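PDB 2Q01: uronate isomerase, which catalyses the interconversion of D-glucuronate with D-fructuronate and of D-galacturonate with D-tagaturonate, in pentose and glucuronate metabolism. Local coordinates for residues Arg5-Arg13 and His121-Phe132; Leu383-Asp391 and Thr412-Arg420. All coordinates share one frame; numbering follows the deposited sequence.

Contact 1 lies toward the outside of the subunit, about 25 Å from the chain centre, and contact 2 is buried about 6 Å from it; the centres of the two contacts are about 24 Å apart. Contact 1 ties the N-terminal tail to the end of helix 114-126 and the loop after it, whereas contact 2 joins the loop after strand 381-383 to the residues that follow helix 393-407. Their chemistry follows their place. A backbone bridge, a cation-pi stack and aromatic packing carry the outer contact; weak hydrogen bonds, a proline and ordered water carry the inner one. Both reach the second subunit, contact 1 through stacked histidines and the pairing of Arg-5 with acids of that subunit, contact 2 through packing.

Contact 1: residues Arg5-Arg13 and His121-Phe132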
loop_
_atom_site.group_PDB
_atom_site.type_symbol
_atom_site.label_atom_id
_atom_site.label_comp_id
_atom_site.label_asym_id
_atom_site.label_seq_id
_atom_site.Cartn_x
_atom_site.Cartn_y
_atom_site.Cartn_z
ATOM N N ARG B 5 -8.444 -35.288 16.165
ATOM C CA ARG B 5 -7.353 -34.409 15.657
ATOM C C ARG B 5 -6.794 -33.524 16.777
ATOM O O ARG B 5 -7.552 -32.781 17.408
ATOM C CB ARG B 5 -7.865 -33.550 14.504
ATOM C CG ARG B 5 -6.841 -32.577 13.960
ATOM C CD ARG B 5 -7.515 -31.393 13.317
ATOM N NE ARG B 5 -6.625 -30.239 13.261
ATOM C CZ ARG B 5 -6.819 -29.182 12.480
ATOM N NH1 ARG B 5 -7.869 -29.128 11.673
ATOM N NH2 ARG B 5 -5.955 -28.180 12.499
ATOM N N PRO B 6 -5.467 -33.600 17.023
ATOM C CA PRO B 6 -4.835 -32.931 18.167
ATOM C C PRO B 6 -4.663 -31.414 18.029
ATOM O O PRO B 6 -4.471 -30.901 16.920
ATOM C CB PRO B 6 -3.465 -33.612 18.252
ATOM C CG PRO B 6 -3.164 -34.036 16.863
ATOM C CD PRO B 6 -4.484 -34.362 16.222
ATOM N N LEU B 7 -4.738 -30.711 19.159
ATOM C CA LEU B 7 -4.416 -29.291 19.199
ATOM C C LEU B 7 -2.906 -29.171 19.348
ATOM O O LEU B 7 -2.359 -29.339 20.439
ATOM C CB LEU B 7 -5.125 -28.583 20.362
ATOM C CG LEU B 7 -5.629 -27.135 20.212
ATOM C CD1 LEU B 7 -6.321 -26.686 21.488
ATOM C CD2 LEU B 7 -4.553 -26.131 19.832
ATOM N N SER B 8 -2.241 -28.893 18.233
ATOM C CA SER B 8 -0.802 -28.697 18.211
ATOM C C SER B 8 -0.495 -27.201 18.193
ATOM O O SER B 8 -0.627 -26.537 17.159
ATOM C CB SER B 8 -0.194 -29.398 16.992
ATOM O OG SER B 8 1.209 -29.212 16.940
ATOM N N PHE B 9 -0.107 -26.670 19.349
ATOM C CA PHE B 9 0.255 -25.261 19.456
ATOM C C PHE B 9 1.755 -25.120 19.702
ATOM O O PHE B 9 2.227 -25.252 20.842
ATOM C CB PHE B 9 -0.564 -24.569 20.547
ATOM C CG PHE B 9 -0.875 -23.126 20.244
ATOM C CD1 PHE B 9 -1.464 -22.764 19.027
ATOM C CD2 PHE B 9 -0.594 -22.133 21.173
ATOM C CE1 PHE B 9 -1.754 -21.441 18.738
ATOM C CE2 PHE B 9 -0.886 -20.805 20.895
ATOM C CZ PHE B 9 -1.470 -20.457 19.675
ATOM N N HIS B 10 2.480 -24.843 18.617
ATOM C CA HIS B 10 3.942 -24.950 18.563
ATOM C C HIS B 10 4.657 -23.823 19.298
ATOM O O HIS B 10 4.159 -22.702 19.354
ATOM C CB HIS B 10 4.391 -24.987 17.105
ATOM C CG HIS B 10 5.734 -25.618 16.891
ATOM N ND1 HIS B 10 6.910 -24.902 16.938
ATOM C CD2 HIS B 10 6.083 -26.892 16.595
ATOM C CE1 HIS B 10 7.927 -25.709 16.693
ATOM N NE2 HIS B 10 7.451 -26.922 16.481
ATOM N N GLU B 11 5.829 -24.133 19.849
ATOM C CA GLU B 11 6.635 -23.178 20.620
ATOM C C GLU B 11 7.198 -22.064 19.751
ATOM O O GLU B 11 7.439 -20.963 20.236
ATOM C CB GLU B 11 7.821 -23.876 21.287
ATOM C CG GLU B 11 7.496 -25.036 22.211
ATOM C CD GLU B 11 8.752 -25.713 22.748
ATOM O OE1 GLU B 11 8.642 -26.496 23.715
ATOM O OE2 GLU B 11 9.852 -25.461 22.204
ATOM N N ASP B 12 7.429 -22.374 18.476
ATOM C CA ASP B 12 8.093 -21.466 17.545
ATOM C C ASP B 12 7.126 -20.801 16.576
ATOM O O ASP B 12 7.518 -20.419 15.477
ATOM C CB ASP B 12 9.164 -22.216 16.752
ATOM C CG ASP B 12 10.380 -22.565 17.584
ATOM O OD1 ASP B 12 11.018 -23.590 17.269
ATOM O OD2 ASP B 12 10.707 -21.822 18.539
ATOM N N ARG B 13 5.868 -20.671 16.985
ATOM C CA ARG B 13 4.844 -20.029 16.168
ATOM C C ARG B 13 5.175 -18.556 15.918
ATOM O O ARG B 13 5.757 -17.885 16.777
ATOM C CB ARG B 13 3.467 -20.170 16.826
ATOM C CG ARG B 13 3.396 -19.607 18.231
ATOM C CD ARG B 13 2.056 -19.851 18.888
ATOM N NE ARG B 13 2.023 -19.330 20.254
ATOM C CZ ARG B 13 2.463 -19.986 21.324
ATOM N NH1 ARG B 13 2.976 -21.204 21.206
ATOM N NH2 ARG B 13 2.391 -19.423 22.521
ATOM N N HIS B 121 -4.630 -20.311 21.451
ATOM C CA HIS B 121 -3.857 -19.935 22.633
ATOM C C HIS B 121 -4.737 -20.065 23.874
ATOM O O HIS B 121 -4.315 -20.643 24.870
ATOM C CB HIS B 121 -3.306 -18.511 22.482
ATOM C CG HIS B 121 -2.410 -18.063 23.602
ATOM N ND1 HIS B 121 -1.093 -17.710 23.399
ATOM C CD2 HIS B 121 -2.649 -17.867 24.921
ATOM C CE1 HIS B 121 -0.552 -17.343 24.548
ATOM N NE2 HIS B 121 -1.474 -17.432 25.489
ATOM N N VAL B 122 -5.960 -19.548 23.804
ATOM C CA VAL B 122 -6.908 -19.623 24.924
ATOM C C VAL B 122 -7.268 -21.080 25.249
ATOM O O VAL B 122 -7.274 -21.480 26.413
ATOM C CB VAL B 122 -8.191 -18.785 24.651
ATOM C CG1 VAL B 122 -9.201 -18.935 25.778
ATOM C CG2 VAL B 122 -7.839 -17.321 24.483
ATOM N N PHE B 123 -7.529 -21.871 24.211
ATOM C CA PHE B 123 -7.917 -23.269 24.375
ATOM C C PHE B 123 -6.805 -24.113 24.980
ATOM O O PHE B 123 -7.059 -24.908 25.877
ATOM C CB PHE B 123 -8.353 -23.887 23.042
ATOM C CG PHE B 123 -9.631 -23.321 22.484
ATOM C CD1 PHE B 123 -9.866 -23.348 21.114
ATOM C CD2 PHE B 123 -10.599 -22.768 23.316
ATOM C CE1 PHE B 123 -11.046 -22.835 20.580
ATOM C CE2 PHE B 123 -11.777 -22.250 22.790
ATOM C CZ PHE B 123 -12.001 -22.285 21.421
ATOM N N SER B 124 -5.577 -23.924 24.498
ATOM C CA SER B 124 -4.444 -24.751 24.913
ATOM C C SER B 124 -3.713 -24.256 26.158
ATOM O O SER B 124 -3.257 -25.071 26.962
ATOM C CB SER B 124 -3.449 -24.929 23.766
ATOM O OG SER B 124 -2.812 -23.706 23.459
ATOM N N GLN B 125 -3.594 -22.938 26.317
ATOM C CA GLN B 125 -2.847 -22.372 27.448
ATOM C C GLN B 125 -3.721 -22.010 28.649
ATOM O O GLN B 125 -3.295 -22.173 29.790
ATOM C CB GLN B 125 -2.024 -21.144 27.027
ATOM C CG GLN B 125 -1.135 -21.339 25.803
ATOM C CD GLN B 125 -0.000 -22.305 26.049
ATOM O OE1 GLN B 125 0.189 -23.256 25.294
ATOM N NE2 GLN B 125 0.760 -22.070 27.115
ATOM N N VAL B 126 -4.926 -21.502 28.402
ATOM C CA VAL B 126 -5.797 -21.065 29.498
ATOM C C VAL B 126 -6.639 -22.235 30.020
ATOM O O VAL B 126 -6.783 -22.404 31.230
ATOM C CB VAL B 126 -6.678 -19.827 29.110
ATOM C CG1 VAL B 126 -7.467 -19.303 30.301
ATOM C CG2 VAL B 126 -5.821 -18.712 28.541
ATOM N N PHE B 127 -7.163 -23.055 29.111
ATOM C CA PHE B 127 -8.022 -24.175 29.500
ATOM C C PHE B 127 -7.349 -25.541 29.477
ATOM O O PHE B 127 -7.818 -26.472 30.131
ATOM C CB PHE B 127 -9.278 -24.219 28.635
ATOM C CG PHE B 127 -10.207 -23.076 28.865
ATOM C CD1 PHE B 127 -10.405 -22.123 27.879
ATOM C CD2 PHE B 127 -10.879 -22.940 30.077
ATOM C CE1 PHE B 127 -11.262 -21.054 28.092
ATOM C CE2 PHE B 127 -11.742 -21.871 30.295
ATOM C CZ PHE B 127 -11.930 -20.930 29.305
ATOM N N GLY B 128 -6.262 -25.664 28.724
ATOM C CA GLY B 128 -5.521 -26.917 28.651
ATOM C C GLY B 128 -6.212 -27.993 27.832
ATOM O O GLY B 128 -6.142 -29.172 28.177
ATOM N N PHE B 129 -6.882 -27.588 26.756
ATOM C CA PHE B 129 -7.462 -28.531 25.797
ATOM C C PHE B 129 -6.372 -29.221 24.991
ATOM O O PHE B 129 -5.305 -28.650 24.760
ATOM C CB PHE B 129 -8.438 -27.830 24.849
ATOM C CG PHE B 129 -9.802 -27.616 25.431
ATOM C CD1 PHE B 129 -10.169 -26.379 25.931
ATOM C CD2 PHE B 129 -10.723 -28.655 25.477
ATOM C CE1 PHE B 129 -11.432 -26.172 26.475
ATOM C CE2 PHE B 129 -11.989 -28.459 26.019
ATOM C CZ PHE B 129 -12.341 -27.212 26.520
ATOM N N THR B 130 -6.649 -30.450 24.563
ATOM C CA THR B 130 -5.663 -31.246 23.844
ATOM C C THR B 130 -6.131 -31.644 22.441
ATOM O O THR B 130 -5.327 -32.072 21.611
ATOM C CB THR B 130 -5.208 -32.482 24.670
ATOM O OG1 THR B 130 -4.206 -33.200 23.941
ATOM C CG2 THR B 130 -6.377 -33.418 24.982
ATOM N N GLU B 131 -7.426 -31.488 22.182
ATOM C CA GLU B 131 -7.993 -31.768 20.861
ATOM C C GLU B 131 -8.484 -30.483 20.194
ATOM O O GLU B 131 -8.894 -29.545 20.873
ATOM C CB GLU B 131 -9.138 -32.778 20.970
ATOM C CG GLU B 131 -8.722 -34.154 21.478
ATOM C CD GLU B 131 -9.832 -34.860 22.244
ATOM O OE1 GLU B 131 -11.025 -34.614 21.956
ATOM O OE2 GLU B 131 -9.507 -35.667 23.140
ATOM N N PHE B 132 -8.430 -30.457 18.864
ATOM C CA PHE B 132 -8.849 -29.303 18.074
ATOM C C PHE B 132 -10.369 -29.237 18.002
ATOM O O PHE B 132 -11.036 -30.269 17.880
ATOM C CB PHE B 132 -8.270 -29.403 16.663
ATOM C CG PHE B 132 -8.153 -28.086 15.950
ATOM C CD1 PHE B 132 -6.992 -27.327 16.053
ATOM C CD2 PHE B 132 -9.194 -27.610 15.154
ATOM C CE1 PHE B 132 -6.874 -26.109 15.390
ATOM C CE2 PHE B 132 -9.087 -26.392 14.489
ATOM C CZ PHE B 132 -7.925 -25.641 14.608
HETATM O O HOH W 1 0.381 -16.889 20.558
#
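Pro-6 pairs with Glu-131 in a single antiparallel beta bridge, which lays the N-terminal tail on the loop following helix 114-126. They form a non-hydrogen-bonded pair, so Pro-6 costs the bridge no N-H. The bonds flank it: Phe-132 N gives a nearly straight bond (176°) to Arg-5 O at 2.9 Å, in the carbonyl plane, and Leu-7 N reaches Thr-130 O at 2.9 Å from above its carbonyl plane.

The cation-pi contact flanks the same bridge. Arg-5 and Phe-132 run side by side, and the guanidinium lies flat on the ring, planes 9° apart, with Arg-5 CZ 3.8 Å from the ring centroid of Phe-132. An extended chain, with CG trans to the backbone N (chi1 177°), carries the group there. Arg-5 NH2 also makes salt bridges to Asp-450 and Glu-453 of the second subunit, so the same group is stacked within the subunit and paired across the interface. With an alanine in place of Phe-132, the guanidinium would probably lose the ring face it rests on and become freer to turn away from those acids.

Apolar packing continues along the tail. Leu-7 CD1 touches the bases of two aromatic side chains, 3.8 Å from Phe-123 CB and 4.1 Å from Phe-129 CB, and Tyr-141 of helix 138-149 also touches this leucine. Phe-9 sets one ring face over the backbone of His-121, with Phe-9 CZ 3.6 Å from His-121 N. Ser-124 OG approaches that ring obliquely while bonding to Asn-120 O.

Polar links finish the contact near the turn from His-10 to Arg-13. Arg-13 NH2 is salt-bridged to Asp-430, and Arg-13 NE donates to a water at 3.0 Å that is weakly bonded to His-121 ND1.

Contact 2: residues Leu383-Asp391 and Thr412-Arg420; sequences LGPSWWFHD and TVGFNDDTR
Leu-383 and Thr-412 form a single parallel beta bridge: strand 381-383 leads through helix 393-407 back to Thr-412, which pairs beside it, as in the beta-alpha units of a TIM barrel. One bond of the bridge, Val-413 N to Leu-383 O, is weak, 3.2 Å long and bent to 126°. The same N-H of Val-413 also gives to an ordered water at 2.7 Å, which donates in turn to Leu-383 O and Gly-414 O, so the backbones are joined partly through solvent held inside the protein.

Packing centres on Pro-385, whose ring presses against residues 414-416. Pro-385 CB is 3.3 Å from Gly-414 O, and Pro-385 CG is 3.4 Å from Asn-416 OD1, the amide side chain crossing the proline at about a right angle. Val-413 CG2 adds an apolar touch on Pro-385 CD at 3.9 Å. Gly-414 has backbone angles at which a CB would jam against the preceding carbonyl.

Two carboxylates meet aromatic edges. Asp-391 OD1 lies in the ring plane of Phe-415, 3.4 Å from Phe-415 CE1, against the slightly positive C-H rim; its carboxylate is turned 45° to the ring. With Phe-415 CG trans to the backbone N (chi1 175°), the ring edge reaches Asp-391 OD1, although CB points away. Further along, Trp-387 NE1 makes a weak hydrogen bond of 3.0 Å to Asp-418 OD2, which sits at the indole edge, while Trp-388 CE3 lies over one indole face, near its rim.

Asp-418 also touches His-41 and His-43, a setting consistent with the active-site end of a metallo-dependent hydrolase barrel. There, 412-420 runs between strand 381-383 and the residues just beyond strand 37-39, where Asp-418 bonds by its backbone to His-41, and helices 393-407 and 425-445 pack against Phe-415 through Met-396 and Ala-432.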
loop_
_atom_site.group_PDB
_atom_site.type_symbol
_atom_site.label_atom_id
_atom_site.label_comp_id
_atom_site.label_asym_id
_atom_site.label_seq_id
_atom_site.Cartn_x
_atom_site.Cartn_y
_atom_site.Cartn_z
ATOM N N LEU B 383 3.512 7.147 17.308
ATOM C CA LEU B 383 2.703 6.210 16.534
ATOM C C LEU B 383 2.186 5.060 17.360
ATOM O O LEU B 383 2.937 4.414 18.079
ATOM C CB LEU B 383 3.468 5.682 15.325
ATOM C CG LEU B 383 3.736 6.733 14.253
ATOM C CD1 LEU B 383 4.279 6.095 13.015
ATOM C CD2 LEU B 383 2.478 7.542 13.938
ATOM N N GLY B 384 0.886 4.819 17.255
ATOM C CA GLY B 384 0.262 3.693 17.925
ATOM C C GLY B 384 0.458 2.460 17.082
ATOM O O GLY B 384 0.760 2.573 15.896
ATOM N N PRO B 385 0.296 1.269 17.684
ATOM C CA PRO B 385 0.449 0.032 16.920
ATOM C C PRO B 385 -0.648 -0.135 15.880
ATOM O O PRO B 385 -1.639 0.605 15.893
ATOM C CB PRO B 385 0.324 -1.057 17.988
ATOM C CG PRO B 385 -0.460 -0.432 19.079
ATOM C CD PRO B 385 -0.023 1.001 19.100
ATOM N N SER B 386 -0.456 -1.094 14.980
ATOM C CA SER B 386 -1.471 -1.432 14.000
ATOM C C SER B 386 -2.764 -1.830 14.710
ATOM O O SER B 386 -2.747 -2.567 15.698
ATOM C CB SER B 386 -0.978 -2.524 13.058
ATOM O OG SER B 386 -0.445 -3.613 13.785
ATOM N N TRP B 387 -3.878 -1.308 14.208
ATOM C CA TRP B 387 -5.126 -1.302 14.949
ATOM C C TRP B 387 -6.222 -2.097 14.222
ATOM O O TRP B 387 -6.265 -2.129 12.987
ATOM C CB TRP B 387 -5.506 0.168 15.236
ATOM C CG TRP B 387 -6.903 0.454 15.735
ATOM C CD1 TRP B 387 -7.597 -0.224 16.696
ATOM C CD2 TRP B 387 -7.752 1.533 15.317
ATOM N NE1 TRP B 387 -8.836 0.340 16.874
ATOM C CE2 TRP B 387 -8.956 1.424 16.045
ATOM C CE3 TRP B 387 -7.612 2.581 14.395
ATOM C CZ2 TRP B 387 -10.020 2.321 15.878
ATOM C CZ3 TRP B 387 -8.673 3.469 14.222
ATOM C CH2 TRP B 387 -9.862 3.327 14.957
ATOM N N TRP B 388 -7.052 -2.779 15.013
ATOM C CA TRP B 388 -8.290 -3.431 14.563
ATOM C C TRP B 388 -8.055 -4.606 13.618
ATOM O O TRP B 388 -7.698 -5.702 14.052
ATOM C CB TRP B 388 -9.229 -2.407 13.920
ATOM C CG TRP B 388 -10.690 -2.693 14.034
ATOM C CD1 TRP B 388 -11.312 -3.909 13.964
ATOM C CD2 TRP B 388 -11.725 -1.723 14.197
ATOM N NE1 TRP B 388 -12.670 -3.755 14.096
ATOM C CE2 TRP B 388 -12.951 -2.421 14.235
ATOM C CE3 TRP B 388 -11.736 -0.327 14.319
ATOM C CZ2 TRP B 388 -14.177 -1.769 14.396
ATOM C CZ3 TRP B 388 -12.951 0.319 14.477
ATOM C CH2 TRP B 388 -14.157 -0.403 14.515
ATOM N N PHE B 389 -8.268 -4.364 12.329
ATOM C CA PHE B 389 -8.103 -5.376 11.291
ATOM C C PHE B 389 -6.627 -5.651 11.022
ATOM O O PHE B 389 -6.267 -6.719 10.519
ATOM C CB PHE B 389 -8.788 -4.926 9.995
ATOM C CG PHE B 389 -10.255 -4.641 10.150
ATOM C CD1 PHE B 389 -10.716 -3.334 10.304
ATOM C CD2 PHE B 389 -11.178 -5.679 10.151
ATOM C CE1 PHE B 389 -12.070 -3.077 10.456
ATOM C CE2 PHE B 389 -12.537 -5.429 10.297
ATOM C CZ PHE B 389 -12.985 -4.128 10.446
ATOM N N HIS B 390 -5.785 -4.672 11.356
ATOM C CA HIS B 390 -4.345 -4.758 11.135
ATOM C C HIS B 390 -3.602 -5.187 12.399
ATOM O O HIS B 390 -2.382 -5.290 12.410
ATOM C CB HIS B 390 -3.816 -3.429 10.606
ATOM C CG HIS B 390 -4.687 -2.809 9.557
ATOM N ND1 HIS B 390 -4.917 -3.399 8.334
ATOM C CD2 HIS B 390 -5.386 -1.649 9.551
ATOM C CE1 HIS B 390 -5.720 -2.632 7.620
ATOM N NE2 HIS B 390 -6.018 -1.563 8.334
ATOM N N ASP B 391 -4.360 -5.442 13.459
ATOM C CA ASP B 391 -3.846 -6.053 14.676
ATOM C C ASP B 391 -3.762 -7.572 14.427
ATOM O O ASP B 391 -4.678 -8.340 14.758
ATOM C CB ASP B 391 -4.769 -5.678 15.847
ATOM C CG ASP B 391 -4.464 -6.436 17.127
ATOM O OD1 ASP B 391 -3.282 -6.725 17.416
ATOM O OD2 ASP B 391 -5.435 -6.741 17.852
ATOM N N THR B 412 7.407 5.215 18.582
ATOM C CA THR B 412 6.260 4.314 18.694
ATOM C C THR B 412 5.961 4.056 20.181
ATOM O O THR B 412 6.752 4.433 21.049
ATOM C CB THR B 412 6.457 2.988 17.891
ATOM O OG1 THR B 412 7.399 2.136 18.559
ATOM C CG2 THR B 412 6.927 3.269 16.448
ATOM N N VAL B 413 4.815 3.444 20.479
ATOM C CA VAL B 413 4.356 3.305 21.870
ATOM C C VAL B 413 4.195 1.847 22.332
ATOM O O VAL B 413 3.634 1.581 23.397
ATOM C CB VAL B 413 3.033 4.104 22.134
ATOM C CG1 VAL B 413 3.204 5.556 21.789
ATOM C CG2 VAL B 413 1.852 3.519 21.356
ATOM N N GLY B 414 4.693 0.908 21.535
ATOM C CA GLY B 414 4.518 -0.505 21.834
ATOM C C GLY B 414 3.171 -1.036 21.373
ATOM O O GLY B 414 2.703 -0.705 20.285
ATOM N N PHE B 415 2.543 -1.852 22.213
ATOM C CA PHE B 415 1.342 -2.587 21.833
ATOM C C PHE B 415 0.199 -2.362 22.818
ATOM O O PHE B 415 0.411 -2.311 24.029
ATOM C CB PHE B 415 1.671 -4.092 21.716
ATOM C CG PHE B 415 0.474 -4.970 21.453
ATOM C CD1 PHE B 415 -0.064 -5.073 20.174
ATOM C CD2 PHE B 415 -0.111 -5.709 22.485
ATOM C CE1 PHE B 415 -1.177 -5.884 19.934
ATOM C CE2 PHE B 415 -1.225 -6.519 22.249
ATOM C CZ PHE B 415 -1.752 -6.611 20.975
ATOM N N ASN B 416 -1.009 -2.214 22.281
ATOM C CA ASN B 416 -2.230 -2.325 23.070
ATOM C C ASN B 416 -3.164 -3.352 22.434
ATOM O O ASN B 416 -3.207 -3.481 21.214
ATOM C CB ASN B 416 -2.908 -0.959 23.278
ATOM C CG ASN B 416 -3.400 -0.329 21.987
ATOM O OD1 ASN B 416 -2.712 0.491 21.383
ATOM N ND2 ASN B 416 -4.605 -0.692 21.570
ATOM N N ASP B 417 -3.899 -4.090 23.258
ATOM C CA ASP B 417 -4.721 -5.183 22.754
ATOM C C ASP B 417 -6.054 -4.724 22.168
ATOM O O ASP B 417 -6.566 -5.362 21.241
ATOM C CB ASP B 417 -4.937 -6.252 23.829
ATOM C CG ASP B 417 -5.392 -5.671 25.154
ATOM O OD1 ASP B 417 -4.612 -5.745 26.124
ATOM O OD2 ASP B 417 -6.523 -5.144 25.234
ATOM N N ASP B 418 -6.601 -3.640 22.730
ATOM C CA ASP B 418 -7.853 -2.999 22.281
ATOM C C ASP B 418 -9.032 -3.979 22.135
ATOM O O ASP B 418 -9.721 -4.008 21.110
ATOM C CB ASP B 418 -7.617 -2.204 20.984
ATOM C CG ASP B 418 -8.749 -1.235 20.662
ATOM O OD1 ASP B 418 -9.288 -0.599 21.590
ATOM O OD2 ASP B 418 -9.101 -1.116 19.469
ATOM N N THR B 419 -9.253 -4.785 23.168
ATOM C CA THR B 419 -10.254 -5.847 23.091
ATOM C C THR B 419 -11.212 -5.853 24.286
ATOM O O THR B 419 -10.884 -5.351 25.365
ATOM C CB THR B 419 -9.584 -7.247 22.889
ATOM O OG1 THR B 419 -10.588 -8.256 22.700
ATOM C CG2 THR B 419 -8.684 -7.616 24.076
ATOM N N ARG B 420 -12.406 -6.399 24.067
ATOM C CA ARG B 420 -13.346 -6.664 25.152
ATOM C C ARG B 420 -13.122 -8.081 25.708
ATOM O O ARG B 420 -13.348 -8.333 26.896
ATOM C CB ARG B 420 -14.796 -6.463 24.685
ATOM C CG ARG B 420 -15.826 -6.515 25.811
ATOM C CD ARG B 420 -17.114 -5.764 25.493
ATOM N NE ARG B 420 -18.067 -5.857 26.603
ATOM C CZ ARG B 420 -18.103 -5.032 27.651
ATOM N NH1 ARG B 420 -19.009 -5.214 28.605
ATOM N NH2 ARG B 420 -17.241 -4.025 27.757
HETATM O O HOH W 2 3.448 1.691 18.909
HETATM O O HOH W 3 -3.437 -3.192 18.728
HETATM O O HOH W 4 -3.990 -0.554 18.233
HETATM O O HOH W 5 -4.858 -7.289 20.128
#